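Local coordinates for putative S-adenosylmethionine-dependent methyltransferase (Bacteroides thetaiotaomicron, PDB 1WYZ), which probably transfers a methyl group from S-adenosylmethionine to a substrate, as an RsmI-like methyltransferase, at residues Val20-Ile28 with Ile116-Ile124. Sequence-based numbering, arbitrary orientation.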
loop_
_atom_site.group_PDB
_atom_site.type_symbol
_atom_site.label_atom_id
_atom_site.label_comp_id
_atom_site.label_asym_id
_atom_site.label_seq_id
_atom_site.Cartn_x
_atom_site.Cartn_y
_atom_site.Cartn_z
ATOM N N VAL A 20 11.821 -3.047 8.266
ATOM C CA VAL A 20 10.638 -2.552 7.581
ATOM C C VAL A 20 10.466 -1.035 7.469
ATOM O O VAL A 20 9.486 -0.573 6.886
ATOM C CB VAL A 20 9.389 -3.161 8.231
ATOM C CG1 VAL A 20 9.438 -4.693 8.105
ATOM C CG2 VAL A 20 9.313 -2.745 9.700
ATOM N N LEU A 21 11.418 -0.262 7.991
ATOM C CA LEU A 21 11.327 1.201 7.928
ATOM C C LEU A 21 12.556 1.863 7.313
ATOM O O LEU A 21 13.679 1.475 7.594
ATOM C CB LEU A 21 11.112 1.771 9.328
ATOM C CG LEU A 21 9.858 1.270 10.045
ATOM C CD1 LEU A 21 9.932 1.633 11.509
ATOM C CD2 LEU A 21 8.610 1.862 9.394
ATOM N N PRO A 22 12.354 2.850 6.428
ATOM C CA PRO A 22 13.537 3.491 5.851
ATOM C C PRO A 22 14.224 4.319 6.952
ATOM O O PRO A 22 13.550 4.936 7.790
ATOM C CB PRO A 22 12.946 4.367 4.744
ATOM C CG PRO A 22 11.750 3.596 4.311
ATOM C CD PRO A 22 11.152 3.172 5.639
ATOM N N SER A 23 15.554 4.325 6.963
ATOM C CA SER A 23 16.285 5.075 7.979
ATOM C C SER A 23 16.023 6.581 7.880
ATOM O O SER A 23 16.255 7.322 8.832
ATOM C CB SER A 23 17.786 4.785 7.878
ATOM O OG SER A 23 18.309 5.148 6.613
ATOM N N TYR A 24 15.529 7.023 6.728
ATOM C CA TYR A 24 15.206 8.431 6.503
ATOM C C TYR A 24 14.151 8.847 7.523
ATOM O O TYR A 24 14.162 9.973 8.046
ATOM C CB TYR A 24 14.650 8.613 5.079
ATOM C CG TYR A 24 14.198 10.017 4.721
ATOM C CD1 TYR A 24 15.100 11.083 4.697
ATOM C CD2 TYR A 24 12.866 10.278 4.385
ATOM C CE1 TYR A 24 14.682 12.376 4.341
ATOM C CE2 TYR A 24 12.439 11.571 4.028
ATOM C CZ TYR A 24 13.352 12.613 4.007
ATOM O OH TYR A 24 12.944 13.887 3.648
ATOM N N ASN A 25 13.232 7.927 7.796
ATOM C CA ASN A 25 12.155 8.178 8.740
ATOM C C ASN A 25 12.682 8.542 10.120
ATOM O O ASN A 25 12.042 9.301 10.844
ATOM C CB ASN A 25 11.251 6.950 8.832
ATOM C CG ASN A 25 10.620 6.599 7.504
ATOM O OD1 ASN A 25 11.159 6.927 6.446
ATOM N ND2 ASN A 25 9.488 5.910 7.547
ATOM N N THR A 26 13.855 8.023 10.475
ATOM C CA THR A 26 14.434 8.313 11.782
ATOM C C THR A 26 14.970 9.746 11.806
ATOM O O THR A 26 14.927 10.422 12.835
ATOM C CB THR A 26 15.595 7.338 12.130
ATOM O OG1 THR A 26 15.245 6.010 11.737
ATOM C CG2 THR A 26 15.877 7.344 13.639
ATOM N N GLU A 27 15.476 10.205 10.668
ATOM C CA GLU A 27 16.015 11.555 10.576
ATOM C C GLU A 27 14.947 12.600 10.858
ATOM O O GLU A 27 15.166 13.528 11.636
ATOM C CB GLU A 27 16.609 11.812 9.187
ATOM C CG GLU A 27 17.911 11.081 8.901
ATOM C CD GLU A 27 18.388 11.322 7.480
ATOM O OE1 GLU A 27 18.450 12.505 7.073
ATOM O OE2 GLU A 27 18.693 10.331 6.775
ATOM N N ILE A 28 13.787 12.459 10.225
ATOM C CA ILE A 28 12.744 13.443 10.443
ATOM C C ILE A 28 12.082 13.253 11.811
ATOM O O ILE A 28 11.666 14.215 12.450
ATOM C CB ILE A 28 11.686 13.439 9.281
ATOM C CG1 ILE A 28 10.778 12.229 9.378
ATOM C CG2 ILE A 28 12.384 13.432 7.925
ATOM C CD1 ILE A 28 9.566 12.416 10.275
ATOM N N ILE A 116 2.808 14.791 4.338
ATOM C CA ILE A 116 3.770 13.952 3.656
ATOM C C ILE A 116 3.863 12.576 4.312
ATOM O O ILE A 116 4.233 12.441 5.478
ATOM C CB ILE A 116 5.145 14.675 3.577
ATOM C CG1 ILE A 116 6.263 13.674 3.315
ATOM C CG2 ILE A 116 5.365 15.503 4.817
ATOM C CD1 ILE A 116 7.594 14.290 2.891
ATOM N N PRO A 117 3.486 11.529 3.562
ATOM C CA PRO A 117 3.515 10.149 4.055
ATOM C C PRO A 117 4.893 9.492 3.843
ATOM O O PRO A 117 5.502 9.648 2.788
ATOM C CB PRO A 117 2.428 9.482 3.217
ATOM C CG PRO A 117 2.687 10.102 1.855
ATOM C CD PRO A 117 2.921 11.585 2.196
ATOM N N LEU A 118 5.384 8.773 4.847
ATOM C CA LEU A 118 6.677 8.110 4.712
ATOM C C LEU A 118 6.475 6.614 4.463
ATOM O O LEU A 118 5.465 6.041 4.879
ATOM C CB LEU A 118 7.532 8.338 5.963
ATOM C CG LEU A 118 7.831 9.795 6.329
ATOM C CD1 LEU A 118 8.880 9.825 7.439
ATOM C CD2 LEU A 118 8.343 10.565 5.107
ATOM N N VAL A 119 7.430 5.988 3.783
ATOM C CA VAL A 119 7.327 4.571 3.463
ATOM C C VAL A 119 7.303 3.656 4.685
ATOM O O VAL A 119 8.046 3.840 5.645
ATOM C CB VAL A 119 8.467 4.135 2.527
ATOM C CG1 VAL A 119 8.323 2.666 2.187
ATOM C CG2 VAL A 119 8.439 4.963 1.256
ATOM N N GLY A 120 6.433 2.660 4.639
ATOM C CA GLY A 120 6.337 1.746 5.751
ATOM C C GLY A 120 5.743 0.429 5.316
ATOM O O GLY A 120 5.252 0.308 4.191
ATOM N N PRO A 121 5.778 -0.585 6.182
ATOM C CA PRO A 121 5.198 -1.846 5.743
ATOM C C PRO A 121 3.678 -1.718 5.681
ATOM O O PRO A 121 3.055 -1.108 6.555
ATOM C CB PRO A 121 5.673 -2.823 6.813
ATOM C CG PRO A 121 5.603 -1.992 8.054
ATOM C CD PRO A 121 6.180 -0.645 7.597
ATOM N N SER A 122 3.096 -2.255 4.613
ATOM C CA SER A 122 1.649 -2.263 4.421
ATOM C C SER A 122 1.288 -3.702 4.109
ATOM O O SER A 122 1.693 -4.240 3.070
ATOM C CB SER A 122 1.221 -1.383 3.242
ATOM O OG SER A 122 -0.137 -1.639 2.885
ATOM N N SER A 123 0.544 -4.334 5.008
ATOM C CA SER A 123 0.145 -5.711 4.789
ATOM C C SER A 123 -0.711 -5.766 3.533
ATOM O O SER A 123 -0.810 -6.803 2.892
ATOM C CB SER A 123 -0.639 -6.234 5.993
ATOM O OG SER A 123 -1.705 -5.373 6.301
ATOM N N ILE A 124 -1.324 -4.642 3.175
ATOM C CA ILE A 124 -2.143 -4.607 1.978
ATOM C C ILE A 124 -1.324 -4.755 0.689
ATOM O O ILE A 124 -1.596 -5.669 -0.088
ATOM C CB ILE A 124 -3.004 -3.324 1.933
ATOM C CG1 ILE A 124 -4.181 -3.470 2.892
ATOM C CG2 ILE A 124 -3.566 -3.096 0.524
ATOM C CD1 ILE A 124 -3.825 -3.335 4.371
HETATM O O HOH W 1 9.877 7.308 4.050
#
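N25, in helix 24-29, uses its side-chain amide to hold the extended chain at L118 and V119. With chi1 at -60°, CG stands anti to the carbonyl carbon, which carries the amide across to the facing segment. N25 CB lies against L118 CD1; N25 CG meets the same methyl at 3.7 Å and also approaches L118 CB. At the tip, N25 ND2 packs on L118 CB and donates to V119 O over 3.2 Å, a bent bond (143° at the hydrogen) whose acceptor lies 20° out of the N25 amide plane. N25 OD1, also near L118 CD1, accepts a hydrogen bond from a water that in turn accepts from V119 N, 2.8 Å from that water. Asparagine suits the place because one short amide can donate straight to V119 O and, through a water, reach V119 N. With an alanine here, V119 O would probably lose this donor and the bridging water its acceptor.

L118 fills the apolar side of the helix: its CD1 reaches I28 CG1, the two chains meeting tip to tip at 3.6 Å, while CD2 lies obliquely near the Y24 ring. Where the segments make no backbone bonds to each other, the apolar rings of P22 and P121 pack on branched side chains: P22 CG on V119 CB at 3.8 Å, while V20 and P121 cross at about a right angle, V20 CB and P121 CG 4.0 Å apart.

Strand 115-117 borders the parallel sheet beside strand 5-8, whose L8 touches both L118 and I28; V119-P121 then lead to helix 123-131. The second subunit packs on both segments, its G120 on V119 and its Q19 on P22 and Y24.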